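Phosphonomutase (PDB 4MG4) belongs to the phosphoenolpyruvate phosphomutase family, whose members fold as a TIM barrel with an eight-stranded parallel core. Local coordinates at residues A[67-71]-A[72-76]. Residues are numbered along the deposited sequence; the frame is centred on the assembly and turned at random.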
loop_
_atom_site.group_PDB
_atom_site.type_symbol
_atom_site.label_atom_id
_atom_site.label_comp_id
_atom_site.label_asym_id
_atom_site.label_seq_id
_atom_site.Cartn_x
_atom_site.Cartn_y
_atom_site.Cartn_z
ATOM N N GLU A 67 9.151 8.161 13.404
ATOM C CA GLU A 67 8.708 9.484 12.979
ATOM C C GLU A 67 9.689 10.063 11.950
ATOM O O GLU A 67 10.015 11.256 11.964
ATOM C CB GLU A 67 8.504 10.431 14.195
ATOM C CG GLU A 67 7.578 9.907 15.309
ATOM C CD GLU A 67 7.406 10.884 16.490
ATOM O OE1 GLU A 67 8.024 11.950 16.537
ATOM O OE2 GLU A 67 6.666 10.602 17.424
ATOM N N GLN A 68 10.145 9.214 11.032
ATOM C CA GLN A 68 10.899 9.711 9.919
ATOM C C GLN A 68 9.945 10.126 8.809
ATOM O O GLN A 68 10.240 11.049 8.111
ATOM C CB GLN A 68 12.081 8.796 9.549
ATOM C CG GLN A 68 11.915 7.691 8.543
ATOM C CD GLN A 68 13.281 7.314 7.960
ATOM O OE1 GLN A 68 14.246 7.115 8.717
ATOM N NE2 GLN A 68 13.378 7.234 6.617
ATOM N N MET A 69 8.742 9.557 8.729
ATOM C CA MET A 69 7.737 10.070 7.772
ATOM C C MET A 69 7.230 11.410 8.289
ATOM O O MET A 69 6.930 11.519 9.454
ATOM C CB MET A 69 6.561 9.071 7.649
ATOM C CG MET A 69 5.539 9.410 6.588
ATOM S SD MET A 69 4.421 7.998 6.318
ATOM C CE MET A 69 3.261 8.755 5.217
ATOM N N PRO A 70 7.178 12.453 7.444
ATOM C CA PRO A 70 6.654 13.721 7.943
ATOM C C PRO A 70 5.208 13.597 8.426
ATOM O O PRO A 70 4.417 12.845 7.842
ATOM C CB PRO A 70 6.709 14.640 6.718
ATOM C CG PRO A 70 7.776 14.075 5.890
ATOM C CD PRO A 70 7.700 12.575 6.075
ATOM N N ARG A 71 4.900 14.334 9.482
ATOM C CA ARG A 71 3.560 14.293 10.063
ATOM C C ARG A 71 2.483 14.563 9.011
ATOM O O ARG A 71 1.460 13.916 8.999
ATOM C CB ARG A 71 3.433 15.308 11.163
ATOM C CG ARG A 71 2.146 15.184 11.929
ATOM C CD ARG A 71 2.018 16.153 13.100
ATOM N NE ARG A 71 1.836 17.517 12.641
ATOM C CZ ARG A 71 1.917 18.583 13.406
ATOM N NH1 ARG A 71 1.718 19.792 12.856
ATOM N NH2 ARG A 71 2.164 18.497 14.697
ATOM N N ALA A 72 2.708 15.548 8.147
ATOM C CA ALA A 72 1.684 15.929 7.154
ATOM C C ALA A 72 1.352 14.796 6.182
ATOM O O ALA A 72 0.217 14.583 5.811
ATOM C CB ALA A 72 2.144 17.180 6.411
ATOM N N LEU A 73 2.374 14.053 5.798
ATOM C CA LEU A 73 2.208 12.879 4.961
ATOM C C LEU A 73 1.432 11.800 5.727
ATOM O O LEU A 73 0.506 11.228 5.127
ATOM C CB LEU A 73 3.558 12.378 4.415
ATOM C CG LEU A 73 3.573 11.422 3.223
ATOM C CD1 LEU A 73 2.570 11.767 2.131
ATOM C CD2 LEU A 73 4.997 11.463 2.666
ATOM N N MET A 74 1.729 11.546 7.015
ATOM C CA MET A 74 0.913 10.617 7.838
ATOM C C MET A 74 -0.529 11.078 7.886
ATOM O O MET A 74 -1.429 10.246 7.753
ATOM C CB MET A 74 1.408 10.400 9.283
ATOM C CG MET A 74 0.392 9.538 10.158
ATOM S SD MET A 74 0.799 7.812 9.629
ATOM C CE MET A 74 2.447 7.543 10.239
ATOM N N MET A 75 -0.753 12.399 8.035
ATOM C CA MET A 75 -2.114 12.878 8.136
ATOM C C MET A 75 -2.853 12.706 6.826
ATOM O O MET A 75 -4.050 12.440 6.823
ATOM C CB MET A 75 -2.147 14.338 8.618
ATOM C CG MET A 75 -1.543 14.557 10.004
ATOM S SD MET A 75 -2.666 13.877 11.269
ATOM C CE MET A 75 -1.593 14.011 12.686
ATOM N N GLU A 76 -2.147 12.837 5.706
ATOM C CA GLU A 76 -2.778 12.662 4.407
ATOM C C GLU A 76 -3.211 11.216 4.252
ATOM O O GLU A 76 -4.338 10.924 3.824
ATOM C CB GLU A 76 -1.792 13.060 3.295
ATOM C CG GLU A 76 -2.356 12.851 1.905
ATOM C CD GLU A 76 -1.299 13.022 0.811
ATOM O OE1 GLU A 76 -0.317 13.813 0.991
ATOM O OE2 GLU A 76 -1.458 12.347 -0.245
#
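Met69 reaches forward from the loop to lay its terminal methyl against Leu73, the two side chains crossing at about a right angle. The Met69 chain is extended to its end, with CG anti to the backbone N (chi1 -174°), which carries CE to 3.3 Å from CG of Leu73, closer than two carbons normally pack. The same side chain brings SD to 4.4 Å from CE of Met74, whose own chain is bent. A long, flexible methionine suits this buried place, where Met69 and Met74 both also touch Val57 of helix 54-60. Leu73, partly exposed, packs in addition on Arg80 of the second subunit. More loosely, Pro70 CD lies 4.5 Å from Leu73 CB.

Backbone bonds start the helix. Pro70 is the N-cap residue of helix 71-84; this helix is one of those on the outside of the TIM barrel and is followed by strand 89-92 of the parallel sheet. Proline is tolerated here because the helix asks nothing of the N-H at this place, and its ring restricts phi, while its carbonyl remains available: Met74 N donates to Pro70 O at 3.1 Å. One residue on, Met75 N bonds to Arg71 O at 2.9 Å, the second i to i+4 link of the first turn.

On another side of that turn, the aliphatic part of Arg71 meets Met75, with CG of the arginine 4.0 Å from CE of the methionine. Met75 CG also sits 3.2 Å from Arg71 O. Arginine combines this apolar stem with a charged end: its chain bends at chi3 (71°), and the guanidinium forms a salt bridge from NH1 to Glu106 and a hydrogen bond from NH2 to Thr107, both on helix 101-113.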